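Local coordinates for topoisomerase I-like protein (Leishmania donovani, PDB 2B9S) that probably relaxes supercoiled DNA by transiently breaking and resealing one strand, as one chain of a heterodimeric eukaryotic-type topoisomerase I, at residues H39-F44 / Y108-V113; V30-E35 / E182-N187; I313-D318 / R349-K354; R79-S84 / C102-I107. All coordinates share one frame; numbering follows the deposited sequence.

No hydrogen bond joins the two segments of any contact; all four meet by van der Waals packing. Contact 2 is the buried one, a loop packed on the strand 185-187 region; contact 4 is partly buried, while contacts 1 and 3 lie at the surface. Contacts 1 and 4 are neighbours, centres about 13 Å apart: they share helix 105-119 and one antiparallel sheet, in which strands 43-45 and 102-103 are paired. Along the chain, contact 4 is nested inside contact 1, and both inside contact 2. Contact 3 stands apart in the catalytic core, its centre about 57 Å from that of contact 1. Rings dominate contacts 1 and 4; contact 2 sets a methyl against a phenyl ring and a valine, contact 3 methyls against a threonine.

Contact 1. Residues H39-F44 / Y108-V113; sequences HGIPIF and YQWHLV
ND1 of H39 accepts a hydrogen bond from the backbone N of I41 at 3.0 Å, with the donor lying in the imidazole plane and an N-H...N angle of 155°. This short loop bond, closed across G40, fixes the rotation of the imidazole just where the ring meets W110 of helix 105-119. The far nitrogen of the histidine, NE2, is hydrogen-bonded to T61, and the backbone N of H39 is held by E57, which also takes the N of G40. With CG of W110 anti to the backbone N (chi1 171°), the indole swings off the helix toward the loop and offers it one face. H39 comes over that face: its CD2 stands 3.5 Å above the indole plane, offset toward the rim, and its CB lies 3.7 Å from W110 CE2. The imidazole and the six-membered ring of W110 are tilted by 46°, with centroids 4.4 Å apart, so the pair is neither a parallel stack nor a T-shape. I41 arrives from the same side of the indole plane but at the pyrrole end, where its CG1 is 4.0 Å from W110 CD1. Beyond this pair, I41 also touches P106 and H39 touches I107, one turn back on the same helix. Because ND1 serves as an acceptor while NE2 faces a hydroxyl, the histidine is consistent with a neutral ring protonated at NE2, and its meeting with W110 is then better read as aromatic packing than as a cation-pi interaction.

Contact 2. Residues V30-E35 / E182-N187; sequences VLFPPE and EDITIN
The end of I184 meets F32 and V30 together, and a single methyl, CD1, does all the touching on its side. The isoleucine is drawn out: CG1 lies anti to the carbonyl carbon (chi1 -62°) and CD1 continues the chain away from the backbone (chi2 160°), which carries the methyl across to the loop 30-35. There it comes nearest to F32, 3.5 Å from CE1 and 3.7 Å from CZ, so it rests against the far end of the phenyl group, at an oblique approach to the ring. F32 gets there by its own side-chain course. Its CB does not set out directly toward I184, but CG stands beside the backbone N and anti to the carbonyl carbon, and the ring, turned across the CA-CB-CG plane, brings its outer carbons closer. The two side chains thus approach from opposite directions. V30 meets the same methyl tip to tip, its CG2 4.1 Å from I184 CD1; this branch is the one lodged between the backbone N and the carbonyl carbon, while CG1 is turned beside the N. Seen from CD1, F32 and V30 are neighbours rather than facing walls. No polar atom joins the segments, and the contact is carried by dispersion and the hydrophobic effect. V30 and I184 both pack on A216 of strand 216-219, which sets the loop against the mixed sheet containing strand 185-187, and W218 adds to the cover of I184. L31 bonds through its backbone to F155 and V157, and its side chain touches helix 125-137.

Contact 3. Residues I313-D318 / R349-K354; sequences IQLMPD and RFTRRK
T351 turns its two branches to two different partners: CG2 to I313 and OG1 to L315. I313 and L315, two apart on strand 313-315, both send CB toward the end of helix 341-351, and the threonine stands where their side chains converge. I313 approaches with its terminal methyl, its chain extended beyond CG1 (chi2 171°), and CD1 ends 4.2 Å from T351 CG2. L315 passes T351 on a slant, bringing CD2 to 4.1 Å from OG1. This second approach is a methyl lying against a hydroxyl, a van der Waals touch; the polar need of OG1 is met inside the helix, where it bonds to the carbonyl O of L347. That bond goes with the threonine rotamer: with chi1 at 59°, OG1 sits between the backbone N and carbonyl carbon, while CG2 falls beside the N and is presented to I313. The hydroxyl thus bonds within its own helix while still carrying L315 CD2, and the methyl packs on I313. Past T351 the chain bends in a type I beta turn from T351 to K354, closed by K354 N to T351 O at 3.3 Å. K354 folds back so that NZ donates to F350 O over 3.2 Å, tilted 30° from the carbonyl plane. The strand is one edge of a three-stranded antiparallel sheet and pairs with strand 320-326, where V321 and F323 touch I313. On the helix side I313 also meets L347, and L315 meets Y344 and Q348, so helix 341-351 packs along this edge strand, while F350 leans on helix 272-287.

Contact 4. Residues R79-S84 / C102-I107; sequences RNFFES and CDFEPI
The nearest CA atoms are those of F82, in helix 75-89, and C102, at the start of strand 102-103, 10.4 Å apart, and side chains bridge the gap. F81 and F104 come from opposite directions and meet at their outer carbons, F81 CE2 lying 4.2 Å from F104 CZ, with neither ring presenting a clear face or edge. F81 has CG anti to the backbone N (chi1 156°), which swings its ring off the helix toward F104. Beside them, F82 and C102 make a looser touch, CE1 to SG at 4.4 Å. F63 ties the aromatic pair together from helix 54-64: its ring stacks on F81 and meets F104 edge-to-face. L99 packs on both F82 and F104. Where strand gives way to helix, D103 OD1 accepts from the backbone N of E105 at 3.1 Å, its donor 30° out of the carboxylate plane on the anti side. This is an Asx turn, and F104, within it, takes the N-cap position of helix 105-119. The whole is a strand-to-helix junction in the DNA-binding fragment of a eukaryotic topoisomerase I, packed against a second helix through an aromatic cluster.

Contact 1. Residues H39-F44 / Y108-V113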
# COMPACT_ATOMS: atom_id res chain seq x y z
N HIS D 39 -0.21 20.37 -27.65
CA HIS D 39 -0.46 19.91 -29.02
C HIS D 39 -1.27 20.95 -29.80
O HIS D 39 -1.38 20.86 -31.02
CB HIS D 39 -1.18 18.56 -29.00
CG HIS D 39 -2.29 18.48 -28.00
ND1 HIS D 39 -3.42 19.26 -28.08
CD2 HIS D 39 -2.46 17.71 -26.89
CE1 HIS D 39 -4.22 18.99 -27.06
NE2 HIS D 39 -3.66 18.05 -26.33
N GLY D 40 -1.85 21.92 -29.09
CA GLY D 40 -2.70 22.94 -29.71
C GLY D 40 -4.00 22.48 -30.36
O GLY D 40 -4.60 23.22 -31.14
N ILE D 41 -4.43 21.25 -30.07
CA ILE D 41 -5.75 20.76 -30.51
C ILE D 41 -6.87 21.40 -29.67
O ILE D 41 -6.87 21.29 -28.45
CB ILE D 41 -5.85 19.19 -30.50
CG1 ILE D 41 -4.69 18.53 -31.25
CG2 ILE D 41 -7.19 18.70 -31.09
CD1 ILE D 41 -4.53 18.98 -32.72
N PRO D 42 -7.84 22.04 -30.30
CA PRO D 42 -8.96 22.60 -29.55
C PRO D 42 -9.97 21.56 -29.05
O PRO D 42 -9.98 20.43 -29.51
CB PRO D 42 -9.62 23.52 -30.56
CG PRO D 42 -9.37 22.87 -31.83
CD PRO D 42 -8.04 22.20 -31.74
N ILE D 43 -10.81 21.95 -28.11
CA ILE D 43 -12.11 21.33 -27.94
C ILE D 43 -13.24 22.17 -28.49
O ILE D 43 -13.04 23.29 -28.92
CB ILE D 43 -12.37 20.96 -26.47
CG1 ILE D 43 -12.64 22.18 -25.61
CG2 ILE D 43 -11.26 20.13 -25.91
CD1 ILE D 43 -13.69 21.98 -24.59
N PHE D 44 -14.44 21.61 -28.49
CA PHE D 44 -15.61 22.35 -28.90
C PHE D 44 -16.59 22.46 -27.75
O PHE D 44 -17.01 21.47 -27.19
CB PHE D 44 -16.26 21.69 -30.12
CG PHE D 44 -15.49 21.90 -31.40
CD1 PHE D 44 -14.36 21.17 -31.67
CD2 PHE D 44 -15.91 22.82 -32.33
CE1 PHE D 44 -13.67 21.37 -32.82
CE2 PHE D 44 -15.22 23.01 -33.48
CZ PHE D 44 -14.10 22.29 -33.73
N TYR D 108 -9.18 13.43 -27.99
CA TYR D 108 -9.22 11.97 -27.94
C TYR D 108 -8.63 11.34 -29.19
O TYR D 108 -7.82 10.42 -29.11
CB TYR D 108 -10.65 11.46 -27.77
CG TYR D 108 -10.69 9.95 -27.63
CD1 TYR D 108 -11.34 9.16 -28.57
CD2 TYR D 108 -10.07 9.32 -26.55
CE1 TYR D 108 -11.38 7.77 -28.43
CE2 TYR D 108 -10.09 7.94 -26.40
CZ TYR D 108 -10.76 7.17 -27.34
OH TYR D 108 -10.79 5.79 -27.20
N GLN D 109 -9.08 11.81 -30.35
CA GLN D 109 -8.59 11.30 -31.63
C GLN D 109 -7.10 11.54 -31.82
O GLN D 109 -6.39 10.65 -32.28
CB GLN D 109 -9.41 11.88 -32.78
CG GLN D 109 -10.88 11.42 -32.76
CD GLN D 109 -11.01 9.91 -32.82
OE1 GLN D 109 -10.17 9.22 -33.41
NE2 GLN D 109 -12.07 9.39 -32.21
N TRP D 110 -6.61 12.73 -31.43
CA TRP D 110 -5.16 13.02 -31.37
C TRP D 110 -4.43 11.96 -30.55
O TRP D 110 -3.42 11.43 -30.98
CB TRP D 110 -4.91 14.42 -30.78
CG TRP D 110 -3.45 14.71 -30.49
CD1 TRP D 110 -2.52 15.20 -31.39
CD2 TRP D 110 -2.75 14.53 -29.25
NE1 TRP D 110 -1.30 15.34 -30.77
CE2 TRP D 110 -1.41 14.93 -29.46
CE3 TRP D 110 -3.13 14.08 -27.98
CZ2 TRP D 110 -0.44 14.90 -28.45
CZ3 TRP D 110 -2.17 14.04 -26.97
CH2 TRP D 110 -0.83 14.44 -27.22
N HIS D 111 -4.96 11.65 -29.37
CA HIS D 111 -4.38 10.64 -28.49
C HIS D 111 -4.30 9.23 -29.12
O HIS D 111 -3.33 8.49 -28.88
CB HIS D 111 -5.12 10.63 -27.14
CG HIS D 111 -5.15 9.30 -26.45
ND1 HIS D 111 -4.07 8.80 -25.75
CD2 HIS D 111 -6.12 8.36 -26.37
CE1 HIS D 111 -4.38 7.61 -25.27
NE2 HIS D 111 -5.61 7.32 -25.63
N LEU D 112 -5.31 8.86 -29.90
CA LEU D 112 -5.34 7.56 -30.59
C LEU D 112 -4.31 7.48 -31.72
O LEU D 112 -3.79 6.41 -32.01
CB LEU D 112 -6.73 7.25 -31.16
CG LEU D 112 -7.91 6.94 -30.25
CD1 LEU D 112 -9.10 6.54 -31.10
CD2 LEU D 112 -7.61 5.85 -29.21
N VAL D 113 -4.05 8.62 -32.35
CA VAL D 113 -3.00 8.74 -33.36
C VAL D 113 -1.62 8.62 -32.70
O VAL D 113 -0.74 7.95 -33.23
CB VAL D 113 -3.15 10.07 -34.17
CG1 VAL D 113 -1.93 10.34 -35.05
CG2 VAL D 113 -4.41 10.03 -35.02

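Contact 2. Residues V30-E35 / E182-N187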
# COMPACT_ATOMS: atom_id res chain seq x y z
N VAL D 30 16.01 13.56 -7.27
CA VAL D 30 14.84 12.98 -7.92
C VAL D 30 14.78 13.25 -9.42
O VAL D 30 15.29 14.27 -9.88
CB VAL D 30 13.53 13.48 -7.24
CG1 VAL D 30 13.46 12.95 -5.79
CG2 VAL D 30 13.44 15.01 -7.28
N LEU D 31 14.15 12.34 -10.16
CA LEU D 31 13.92 12.54 -11.59
C LEU D 31 12.52 13.12 -11.82
O LEU D 31 11.50 12.46 -11.55
CB LEU D 31 14.16 11.23 -12.38
CG LEU D 31 14.05 11.22 -13.93
CD1 LEU D 31 14.87 12.32 -14.61
CD2 LEU D 31 14.40 9.88 -14.54
N PHE D 32 12.48 14.36 -12.30
CA PHE D 32 11.24 15.08 -12.61
C PHE D 32 10.74 14.66 -13.99
O PHE D 32 11.53 14.60 -14.93
CB PHE D 32 11.51 16.59 -12.67
CG PHE D 32 11.79 17.21 -11.33
CD1 PHE D 32 10.74 17.61 -10.51
CD2 PHE D 32 13.10 17.43 -10.91
CE1 PHE D 32 10.99 18.20 -9.26
CE2 PHE D 32 13.36 18.02 -9.67
CZ PHE D 32 12.30 18.40 -8.85
N PRO D 33 9.42 14.37 -14.13
CA PRO D 33 8.89 14.05 -15.46
C PRO D 33 9.09 15.22 -16.44
O PRO D 33 9.27 16.36 -15.99
CB PRO D 33 7.38 13.81 -15.20
CG PRO D 33 7.11 14.40 -13.87
CD PRO D 33 8.37 14.29 -13.09
N PRO D 34 9.06 14.96 -17.77
CA PRO D 34 9.24 16.05 -18.75
C PRO D 34 8.19 17.15 -18.63
O PRO D 34 7.04 16.89 -18.28
CB PRO D 34 9.09 15.35 -20.11
CG PRO D 34 9.30 13.89 -19.83
CD PRO D 34 8.84 13.65 -18.42
N GLU D 35 8.59 18.39 -18.90
CA GLU D 35 7.66 19.51 -18.98
C GLU D 35 6.52 19.23 -19.99
O GLU D 35 6.73 18.53 -20.98
CB GLU D 35 8.44 20.80 -19.35
N GLU D 182 10.38 23.39 -5.48
CA GLU D 182 10.01 24.14 -4.29
C GLU D 182 9.09 23.37 -3.34
O GLU D 182 8.87 23.79 -2.20
CB GLU D 182 9.34 25.47 -4.68
CG GLU D 182 10.32 26.56 -5.19
CD GLU D 182 10.91 26.32 -6.60
OE1 GLU D 182 10.35 25.56 -7.42
OE2 GLU D 182 11.94 26.92 -6.93
N ASP D 183 8.53 22.26 -3.82
CA ASP D 183 7.64 21.41 -3.03
C ASP D 183 8.41 20.32 -2.28
O ASP D 183 7.91 19.76 -1.30
CB ASP D 183 6.59 20.76 -3.96
CG ASP D 183 5.70 21.78 -4.66
OD1 ASP D 183 5.29 22.75 -4.00
OD2 ASP D 183 5.41 21.63 -5.87
N ILE D 184 9.63 20.04 -2.75
CA ILE D 184 10.43 18.88 -2.32
C ILE D 184 11.50 19.21 -1.28
O ILE D 184 12.31 20.13 -1.46
CB ILE D 184 11.06 18.16 -3.54
CG1 ILE D 184 9.95 17.63 -4.45
CG2 ILE D 184 11.98 16.99 -3.11
CD1 ILE D 184 10.38 17.35 -5.87
N THR D 185 11.44 18.48 -0.17
CA THR D 185 12.44 18.55 0.90
C THR D 185 13.42 17.41 0.66
O THR D 185 13.03 16.25 0.48
CB THR D 185 11.78 18.44 2.31
OG1 THR D 185 10.85 19.52 2.48
CG2 THR D 185 12.82 18.51 3.43
N ILE D 186 14.70 17.76 0.62
CA ILE D 186 15.79 16.79 0.45
C ILE D 186 16.33 16.40 1.83
O ILE D 186 16.61 17.25 2.67
CB ILE D 186 16.89 17.37 -0.47
CG1 ILE D 186 16.37 17.54 -1.91
CG2 ILE D 186 18.16 16.52 -0.41
CD1 ILE D 186 16.33 16.27 -2.78
N ASN D 187 16.42 15.09 2.06
CA ASN D 187 17.09 14.57 3.26
C ASN D 187 18.37 13.87 2.84
O ASN D 187 18.32 12.90 2.07
CB ASN D 187 16.20 13.61 4.04
CG ASN D 187 16.75 13.30 5.42
OD1 ASN D 187 16.97 14.20 6.21
ND2 ASN D 187 16.97 12.03 5.71

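Contact 3. Residues I313-D318 / R349-K354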
# COMPACT_ATOMS: atom_id res chain seq x y z
N ILE D 313 -22.27 -6.67 10.53
CA ILE D 313 -22.48 -8.04 11.04
C ILE D 313 -23.97 -8.41 11.11
O ILE D 313 -24.84 -7.57 11.28
CB ILE D 313 -21.77 -8.32 12.40
CG1 ILE D 313 -22.47 -7.59 13.56
CG2 ILE D 313 -20.23 -8.04 12.33
CD1 ILE D 313 -21.95 -7.98 14.95
N GLN D 314 -24.23 -9.71 10.97
CA GLN D 314 -25.57 -10.24 11.04
C GLN D 314 -25.50 -11.50 11.90
O GLN D 314 -24.70 -12.40 11.64
CB GLN D 314 -26.06 -10.55 9.62
CG GLN D 314 -27.51 -10.88 9.48
CD GLN D 314 -27.87 -11.15 8.04
OE1 GLN D 314 -27.20 -10.68 7.12
NE2 GLN D 314 -28.94 -11.93 7.83
N LEU D 315 -26.32 -11.54 12.95
CA LEU D 315 -26.36 -12.66 13.90
C LEU D 315 -27.30 -13.77 13.42
O LEU D 315 -28.52 -13.58 13.35
CB LEU D 315 -26.73 -12.18 15.31
CG LEU D 315 -25.70 -11.68 16.35
CD1 LEU D 315 -24.34 -11.29 15.79
CD2 LEU D 315 -26.28 -10.54 17.18
N MET D 316 -26.71 -14.93 13.09
CA MET D 316 -27.40 -16.10 12.55
C MET D 316 -27.64 -17.16 13.64
O MET D 316 -27.05 -17.06 14.73
CB MET D 316 -26.57 -16.73 11.42
CG MET D 316 -25.92 -15.74 10.45
SD MET D 316 -27.11 -14.84 9.46
CE MET D 316 -27.55 -16.10 8.27
N PRO D 317 -28.49 -18.18 13.35
CA PRO D 317 -28.96 -19.18 14.32
C PRO D 317 -27.91 -19.84 15.22
O PRO D 317 -28.00 -19.70 16.45
CB PRO D 317 -29.68 -20.21 13.45
CG PRO D 317 -30.19 -19.42 12.32
CD PRO D 317 -29.09 -18.43 12.02
N ASP D 318 -26.92 -20.54 14.65
CA ASP D 318 -26.09 -21.41 15.50
C ASP D 318 -24.71 -20.84 15.88
O ASP D 318 -23.67 -21.42 15.55
CB ASP D 318 -25.98 -22.82 14.90
CG ASP D 318 -27.35 -23.49 14.73
OD1 ASP D 318 -28.04 -23.73 15.75
OD2 ASP D 318 -27.73 -23.78 13.57
N ARG D 349 -25.37 -7.97 22.89
CA ARG D 349 -25.31 -6.83 23.78
C ARG D 349 -24.84 -5.57 23.03
O ARG D 349 -25.41 -4.48 23.19
CB ARG D 349 -24.40 -7.13 24.97
CG ARG D 349 -24.64 -6.23 26.18
CD ARG D 349 -23.86 -6.69 27.42
NE ARG D 349 -22.67 -5.87 27.71
CZ ARG D 349 -21.63 -6.29 28.44
NH1 ARG D 349 -21.62 -7.52 28.95
NH2 ARG D 349 -20.59 -5.48 28.66
N PHE D 350 -23.80 -5.74 22.20
CA PHE D 350 -23.14 -4.63 21.53
C PHE D 350 -23.98 -4.01 20.43
O PHE D 350 -23.65 -2.94 19.94
CB PHE D 350 -21.78 -5.05 20.94
CG PHE D 350 -20.74 -5.43 21.95
CD1 PHE D 350 -20.92 -5.16 23.31
CD2 PHE D 350 -19.55 -6.04 21.55
CE1 PHE D 350 -19.96 -5.52 24.24
CE2 PHE D 350 -18.57 -6.38 22.47
CZ PHE D 350 -18.77 -6.12 23.82
N THR D 351 -25.05 -4.70 20.01
CA THR D 351 -25.87 -4.25 18.89
C THR D 351 -27.35 -4.06 19.18
O THR D 351 -28.07 -3.57 18.32
CB THR D 351 -25.77 -5.20 17.64
OG1 THR D 351 -26.19 -6.52 17.99
CG2 THR D 351 -24.36 -5.26 17.09
N ARG D 352 -27.84 -4.44 20.36
CA ARG D 352 -29.28 -4.69 20.48
C ARG D 352 -30.24 -3.55 20.04
O ARG D 352 -31.16 -3.78 19.23
CB ARG D 352 -29.68 -5.32 21.83
CG ARG D 352 -29.64 -4.44 23.05
CD ARG D 352 -30.38 -5.10 24.18
NE ARG D 352 -31.78 -4.70 24.27
CZ ARG D 352 -32.26 -3.92 25.24
NH1 ARG D 352 -31.42 -3.49 26.18
NH2 ARG D 352 -33.56 -3.58 25.30
N ARG D 353 -30.08 -2.34 20.55
CA ARG D 353 -31.09 -1.36 20.17
C ARG D 353 -30.52 -0.27 19.24
O ARG D 353 -31.10 0.80 19.09
CB ARG D 353 -31.79 -0.77 21.44
N LYS D 354 -29.40 -0.59 18.60
CA LYS D 354 -28.62 0.37 17.82
C LYS D 354 -29.07 0.40 16.36
O LYS D 354 -29.43 -0.63 15.80
CB LYS D 354 -27.13 0.02 17.91
CG LYS D 354 -26.56 0.26 19.26
CD LYS D 354 -25.07 0.26 19.22
CE LYS D 354 -24.46 0.61 20.60
NZ LYS D 354 -23.06 0.10 20.56

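Contact 4. Residues R79-S84 / C102-I107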
# COMPACT_ATOMS: atom_id res chain seq x y z
N ARG D 79 -17.38 15.27 -11.88
CA ARG D 79 -17.58 16.46 -11.09
C ARG D 79 -16.26 17.01 -10.54
O ARG D 79 -16.00 18.20 -10.61
CB ARG D 79 -18.61 16.22 -9.98
CG ARG D 79 -18.36 17.05 -8.71
CD ARG D 79 -19.61 17.31 -7.86
NE ARG D 79 -20.55 16.19 -7.85
CZ ARG D 79 -20.46 15.12 -7.06
NH1 ARG D 79 -19.46 15.00 -6.19
NH2 ARG D 79 -21.38 14.17 -7.15
N ASN D 80 -15.43 16.14 -10.00
CA ASN D 80 -14.18 16.60 -9.40
C ASN D 80 -13.19 17.10 -10.43
O ASN D 80 -12.52 18.10 -10.20
CB ASN D 80 -13.57 15.50 -8.55
CG ASN D 80 -14.26 15.35 -7.22
OD1 ASN D 80 -14.70 16.33 -6.63
ND2 ASN D 80 -14.36 14.10 -6.74
N PHE D 81 -13.10 16.40 -11.56
CA PHE D 81 -12.34 16.88 -12.71
C PHE D 81 -12.76 18.29 -13.15
O PHE D 81 -11.92 19.17 -13.32
CB PHE D 81 -12.42 15.92 -13.91
CG PHE D 81 -12.18 16.61 -15.24
CD1 PHE D 81 -10.87 16.97 -15.63
CD2 PHE D 81 -13.26 16.97 -16.07
CE1 PHE D 81 -10.64 17.67 -16.84
CE2 PHE D 81 -13.05 17.64 -17.25
CZ PHE D 81 -11.73 17.99 -17.64
N PHE D 82 -14.07 18.49 -13.33
CA PHE D 82 -14.62 19.74 -13.86
C PHE D 82 -14.36 20.92 -12.92
O PHE D 82 -14.05 22.02 -13.37
CB PHE D 82 -16.14 19.59 -14.18
CG PHE D 82 -16.72 20.74 -15.01
CD1 PHE D 82 -16.33 20.94 -16.33
CD2 PHE D 82 -17.65 21.62 -14.45
CE1 PHE D 82 -16.85 21.99 -17.10
CE2 PHE D 82 -18.17 22.68 -15.19
CZ PHE D 82 -17.77 22.87 -16.52
N GLU D 83 -14.46 20.66 -11.61
CA GLU D 83 -14.13 21.67 -10.60
C GLU D 83 -12.65 22.03 -10.65
O GLU D 83 -12.31 23.19 -10.67
CB GLU D 83 -14.56 21.20 -9.18
N SER D 84 -11.79 21.02 -10.71
CA SER D 84 -10.35 21.24 -10.86
C SER D 84 -10.02 22.04 -12.12
O SER D 84 -9.24 22.99 -12.06
CB SER D 84 -9.58 19.92 -10.85
OG SER D 84 -9.51 19.36 -9.55
N CYS D 102 -19.15 20.11 -23.34
CA CYS D 102 -17.76 20.03 -23.78
C CYS D 102 -17.57 18.82 -24.66
O CYS D 102 -17.91 17.72 -24.26
CB CYS D 102 -16.80 19.89 -22.60
SG CYS D 102 -16.76 21.23 -21.45
N ASP D 103 -16.99 19.01 -25.85
CA ASP D 103 -16.70 17.89 -26.74
C ASP D 103 -15.19 17.74 -26.88
O ASP D 103 -14.52 18.57 -27.49
CB ASP D 103 -17.34 18.15 -28.10
CG ASP D 103 -17.29 16.96 -29.04
OD1 ASP D 103 -16.52 16.01 -28.83
OD2 ASP D 103 -18.04 17.01 -30.03
N PHE D 104 -14.66 16.66 -26.32
CA PHE D 104 -13.23 16.40 -26.25
C PHE D 104 -12.72 15.55 -27.38
O PHE D 104 -11.56 15.14 -27.36
CB PHE D 104 -12.90 15.68 -24.94
CG PHE D 104 -13.19 16.49 -23.71
CD1 PHE D 104 -12.23 17.37 -23.21
CD2 PHE D 104 -14.41 16.33 -23.03
CE1 PHE D 104 -12.48 18.11 -22.06
CE2 PHE D 104 -14.67 17.08 -21.86
CZ PHE D 104 -13.70 17.97 -21.38
N GLU D 105 -13.56 15.29 -28.37
CA GLU D 105 -13.26 14.33 -29.43
C GLU D 105 -11.98 14.62 -30.26
O GLU D 105 -11.21 13.69 -30.53
CB GLU D 105 -14.50 14.12 -30.32
CG GLU D 105 -14.47 12.85 -31.18
CD GLU D 105 -14.28 11.54 -30.37
OE1 GLU D 105 -14.47 11.49 -29.12
OE2 GLU D 105 -13.94 10.52 -31.00
N PRO D 106 -11.75 15.89 -30.67
CA PRO D 106 -10.47 16.14 -31.37
C PRO D 106 -9.23 15.74 -30.54
O PRO D 106 -8.28 15.18 -31.08
CB PRO D 106 -10.50 17.65 -31.65
CG PRO D 106 -11.96 18.03 -31.60
CD PRO D 106 -12.56 17.12 -30.57
N ILE D 107 -9.24 16.00 -29.23
CA ILE D 107 -8.11 15.60 -28.41
C ILE D 107 -8.04 14.08 -28.25
O ILE D 107 -6.95 13.50 -28.36
CB ILE D 107 -8.10 16.28 -27.03
CG1 ILE D 107 -7.92 17.80 -27.19
CG2 ILE D 107 -7.03 15.60 -26.14
CD1 ILE D 107 -8.05 18.60 -25.89